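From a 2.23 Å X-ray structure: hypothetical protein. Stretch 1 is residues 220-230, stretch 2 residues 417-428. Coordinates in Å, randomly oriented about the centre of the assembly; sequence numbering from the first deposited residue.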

# COMPACT_ATOMS: atom_id res chain seq x y z
N THR A 220 -6.84 -1.21 -2.68
CA THR A 220 -7.15 -0.04 -3.53
C THR A 220 -6.40 1.21 -3.06
O THR A 220 -6.13 2.12 -3.85
CB THR A 220 -8.65 0.32 -3.51
OG1 THR A 220 -9.08 0.50 -2.16
CG2 THR A 220 -9.49 -0.77 -4.18
N THR A 221 -6.13 1.28 -1.76
CA THR A 221 -5.31 2.36 -1.21
C THR A 221 -4.05 2.54 -2.06
O THR A 221 -3.79 3.63 -2.55
CB THR A 221 -4.98 2.06 0.27
OG1 THR A 221 -6.19 2.05 1.02
CG2 THR A 221 -4.04 3.11 0.86
N HIS A 222 -3.30 1.45 -2.26
CA HIS A 222 -2.11 1.49 -3.11
C HIS A 222 -2.42 2.01 -4.52
O HIS A 222 -1.66 2.80 -5.07
CB HIS A 222 -1.50 0.09 -3.27
CG HIS A 222 -0.92 -0.47 -2.01
ND1 HIS A 222 -0.05 0.23 -1.21
CD2 HIS A 222 -1.07 -1.69 -1.44
CE1 HIS A 222 0.30 -0.53 -0.18
NE2 HIS A 222 -0.30 -1.70 -0.30
N LEU A 223 -3.52 1.54 -5.11
CA LEU A 223 -3.81 1.85 -6.52
C LEU A 223 -4.22 3.30 -6.66
O LEU A 223 -3.75 4.00 -7.55
CB LEU A 223 -4.86 0.90 -7.11
CG LEU A 223 -4.52 -0.59 -7.05
CD1 LEU A 223 -5.61 -1.41 -7.73
CD2 LEU A 223 -3.16 -0.88 -7.69
N VAL A 224 -5.07 3.76 -5.75
CA VAL A 224 -5.51 5.15 -5.72
C VAL A 224 -4.31 6.09 -5.52
O VAL A 224 -4.22 7.13 -6.19
CB VAL A 224 -6.59 5.38 -4.64
CG1 VAL A 224 -6.77 6.86 -4.33
CG2 VAL A 224 -7.91 4.77 -5.09
N ASP A 225 -3.41 5.70 -4.62
CA ASP A 225 -2.18 6.44 -4.38
C ASP A 225 -1.32 6.49 -5.63
O ASP A 225 -0.74 7.53 -5.94
CB ASP A 225 -1.36 5.82 -3.25
CG ASP A 225 -0.10 6.63 -2.93
OD1 ASP A 225 -0.25 7.77 -2.45
OD2 ASP A 225 1.03 6.13 -3.15
N LEU A 226 -1.23 5.38 -6.36
CA LEU A 226 -0.44 5.37 -7.58
C LEU A 226 -1.00 6.32 -8.64
O LEU A 226 -0.21 7.02 -9.28
CB LEU A 226 -0.29 3.96 -8.16
CG LEU A 226 0.71 3.03 -7.50
CD1 LEU A 226 0.89 1.79 -8.36
CD2 LEU A 226 2.05 3.71 -7.25
N VAL A 227 -2.32 6.36 -8.83
CA VAL A 227 -2.86 7.25 -9.87
C VAL A 227 -2.54 8.72 -9.54
O VAL A 227 -2.16 9.46 -10.43
CB VAL A 227 -4.33 6.98 -10.34
CG1 VAL A 227 -4.95 5.74 -9.73
CG2 VAL A 227 -5.23 8.21 -10.21
N GLN A 228 -2.64 9.10 -8.27
CA GLN A 228 -2.20 10.43 -7.81
C GLN A 228 -0.70 10.65 -8.05
O GLN A 228 -0.29 11.66 -8.61
CB GLN A 228 -2.49 10.61 -6.32
CG GLN A 228 -3.97 10.58 -5.95
CD GLN A 228 -4.23 10.75 -4.46
OE1 GLN A 228 -3.31 10.69 -3.62
NE2 GLN A 228 -5.50 10.96 -4.12
N TRP A 229 0.10 9.69 -7.60
CA TRP A 229 1.55 9.84 -7.57
C TRP A 229 2.20 9.75 -8.96
O TRP A 229 3.12 10.51 -9.28
CB TRP A 229 2.12 8.79 -6.62
CG TRP A 229 3.53 9.00 -6.26
CD1 TRP A 229 4.03 9.87 -5.32
CD2 TRP A 229 4.65 8.31 -6.81
NE1 TRP A 229 5.40 9.76 -5.27
CE2 TRP A 229 5.80 8.82 -6.18
CE3 TRP A 229 4.79 7.33 -7.79
CZ2 TRP A 229 7.08 8.37 -6.50
CZ3 TRP A 229 6.05 6.88 -8.10
CH2 TRP A 229 7.18 7.40 -7.45
N GLU A 230 1.72 8.83 -9.79
CA GLU A 230 2.24 8.70 -11.15
C GLU A 230 1.70 9.77 -12.10
O GLU A 230 2.46 10.34 -12.89
CB GLU A 230 1.89 7.33 -11.73
CG GLU A 230 2.58 6.16 -11.05
CD GLU A 230 1.94 4.84 -11.42
OE1 GLU A 230 0.81 4.83 -11.92
OE2 GLU A 230 2.57 3.79 -11.19
N ASP A 417 4.73 19.21 1.16
CA ASP A 417 3.41 19.82 0.96
C ASP A 417 2.27 18.87 0.64
O ASP A 417 1.22 18.89 1.27
CB ASP A 417 3.48 20.84 -0.19
CG ASP A 417 4.09 22.16 0.22
OD1 ASP A 417 4.59 22.28 1.37
OD2 ASP A 417 4.06 23.09 -0.62
N TRP A 418 2.49 18.05 -0.38
CA TRP A 418 1.41 17.27 -0.99
C TRP A 418 0.98 16.04 -0.19
O TRP A 418 -0.11 15.52 -0.42
CB TRP A 418 1.80 16.87 -2.43
CG TRP A 418 3.15 16.21 -2.53
CD1 TRP A 418 4.35 16.82 -2.77
CD2 TRP A 418 3.45 14.81 -2.38
NE1 TRP A 418 5.36 15.90 -2.78
CE2 TRP A 418 4.84 14.66 -2.55
CE3 TRP A 418 2.66 13.68 -2.12
CZ2 TRP A 418 5.47 13.41 -2.47
CZ3 TRP A 418 3.29 12.44 -2.05
CH2 TRP A 418 4.68 12.32 -2.22
N GLU A 419 1.81 15.58 0.75
CA GLU A 419 1.60 14.27 1.38
C GLU A 419 0.31 14.14 2.20
O GLU A 419 -0.47 13.21 1.97
CB GLU A 419 2.82 13.86 2.22
CG GLU A 419 3.96 13.27 1.40
CD GLU A 419 3.83 11.77 1.16
OE1 GLU A 419 2.70 11.23 1.20
OE2 GLU A 419 4.87 11.11 0.95
N VAL A 420 0.08 15.05 3.14
CA VAL A 420 -1.11 14.96 3.99
C VAL A 420 -2.38 15.17 3.17
O VAL A 420 -3.28 14.31 3.20
CB VAL A 420 -1.05 15.94 5.18
CG1 VAL A 420 -2.40 16.02 5.89
CG2 VAL A 420 0.04 15.52 6.14
N PRO A 421 -2.48 16.28 2.42
CA PRO A 421 -3.70 16.43 1.63
C PRO A 421 -3.96 15.25 0.68
O PRO A 421 -5.11 14.85 0.51
CB PRO A 421 -3.49 17.75 0.86
CG PRO A 421 -2.05 18.09 1.01
CD PRO A 421 -1.57 17.43 2.26
N ASN A 422 -2.91 14.67 0.09
CA ASN A 422 -3.07 13.54 -0.83
C ASN A 422 -3.38 12.20 -0.16
O ASN A 422 -4.07 11.36 -0.76
CB ASN A 422 -1.86 13.42 -1.75
CG ASN A 422 -1.72 14.61 -2.68
OD1 ASN A 422 -2.52 15.55 -2.64
ND2 ASN A 422 -0.71 14.58 -3.53
N MSE A 423 -2.91 12.00 1.07
CA MSE A 423 -3.33 10.84 1.87
C MSE A 423 -4.82 10.97 2.13
O MSE A 423 -5.58 10.01 1.96
CB MSE A 423 -2.55 10.72 3.18
CG MSE A 423 -1.14 10.17 2.96
SE MSE A 423 -0.21 9.84 4.66
CE MSE A 423 0.38 11.67 5.10
N LEU A 424 -5.26 12.16 2.52
CA LEU A 424 -6.68 12.41 2.72
C LEU A 424 -7.50 12.24 1.44
O LEU A 424 -8.57 11.63 1.48
CB LEU A 424 -6.90 13.81 3.29
CG LEU A 424 -6.55 13.98 4.77
CD1 LEU A 424 -6.71 15.44 5.15
CD2 LEU A 424 -7.41 13.08 5.64
N ALA A 425 -7.02 12.75 0.31
CA ALA A 425 -7.75 12.57 -0.96
C ALA A 425 -7.88 11.10 -1.30
O ALA A 425 -8.91 10.65 -1.79
CB ALA A 425 -7.06 13.33 -2.09
N LYS A 426 -6.82 10.35 -1.01
CA LYS A 426 -6.76 8.93 -1.27
C LYS A 426 -7.84 8.21 -0.47
O LYS A 426 -8.63 7.45 -1.03
CB LYS A 426 -5.38 8.41 -0.86
CG LYS A 426 -5.10 6.96 -1.18
CD LYS A 426 -4.25 6.29 -0.10
CE LYS A 426 -2.99 7.07 0.21
NZ LYS A 426 -2.21 6.49 1.33
N TYR A 427 -7.84 8.45 0.84
CA TYR A 427 -8.79 7.80 1.74
C TYR A 427 -10.22 8.30 1.54
O TYR A 427 -11.18 7.54 1.74
CB TYR A 427 -8.36 7.95 3.21
CG TYR A 427 -7.18 7.08 3.54
CD1 TYR A 427 -7.30 5.69 3.52
CD2 TYR A 427 -5.94 7.62 3.86
CE1 TYR A 427 -6.22 4.88 3.80
CE2 TYR A 427 -4.86 6.82 4.15
CZ TYR A 427 -5.01 5.45 4.11
OH TYR A 427 -3.95 4.63 4.40
N TYR A 428 -10.38 9.56 1.13
CA TYR A 428 -11.70 10.04 0.73
C TYR A 428 -12.22 9.21 -0.43
O TYR A 428 -13.38 8.78 -0.43
CB TYR A 428 -11.66 11.52 0.32
CG TYR A 428 -12.99 12.00 -0.24
CD1 TYR A 428 -14.04 12.34 0.61
CD2 TYR A 428 -13.20 12.09 -1.61
CE1 TYR A 428 -15.26 12.78 0.11
CE2 TYR A 428 -14.42 12.52 -2.12
CZ TYR A 428 -15.44 12.86 -1.26
OH TYR A 428 -16.65 13.28 -1.77

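Residues 220-230 form a continuous α-helix, and most of residues 417-428 form a second helix, far away in sequence; both run on later in the chain. Their N-to-C directions differ by 129°, so the helices cross obliquely, closer to antiparallel than to parallel, with a closest axial approach of 9.3 Å. Each is held by regular i to i+4 backbone hydrogen bonds, such as Val 224 N to Thr 220 O (2.7 Å) and Lys 426 N to Asn 422 O (2.9 Å). The backbones come nearest where Val 224 CA lies 6.0 Å from Lys 426 CA; one turn along, Gln 228 CA and Asn 422 CA are 7.7 Å apart. The contact is modest, burying 396 Å² over both sides.

Lys 426 contributes the largest share of covered surface. Its side chain fits as a knob into a hole formed by Thr 221, Val 224, Asp 225 and Gln 228, and its aliphatic part does most of the packing: CD lies 3.3 Å from Thr 221 CG2, and CG lies 3.6 Å from Val 224 CG1. Val 224, with CA-to-CB pointing toward the other helix, thus meets methylene groups rather than charge. Farther out, Lys 426 NZ is 4.4 Å from Asp 225 OD1, too far for a salt bridge, although the opposite charges still favour one another electrostatically. Both carboxylate oxygens of Asp 225 are hydrogen-bonded elsewhere in the structure. Tyr 427 starts with CA-to-CB directed away, yet its ring returns to the contact, bringing OH to 3.9 Å from Thr 221 CG2.

Gln 228 is the polar centre of the next turn. Its CA-to-CB bond points toward the second helix, and its extended chi2 (t) carries the amide to the backbone near Asn 422 and Lys 426. The side-chain amide is probably turned over in the model, so the identities of its terminal O and N are left open; in either orientation the group lies against the Ala 425 methyl and the adjacent helix backbone. The CA-to-CB bond of Asn 422 also points toward the first helix, but its amide is hydrogen-bonded elsewhere in the structure.

At the far end, Trp 229 meets Trp 418. Trp 418 CH2 approaches the edge of the Trp 229 ring, 4.0 Å from Trp 229 CD1. With the ring planes inclined at 54°, the pair is oblique, an apolar contact between two partly exposed indoles.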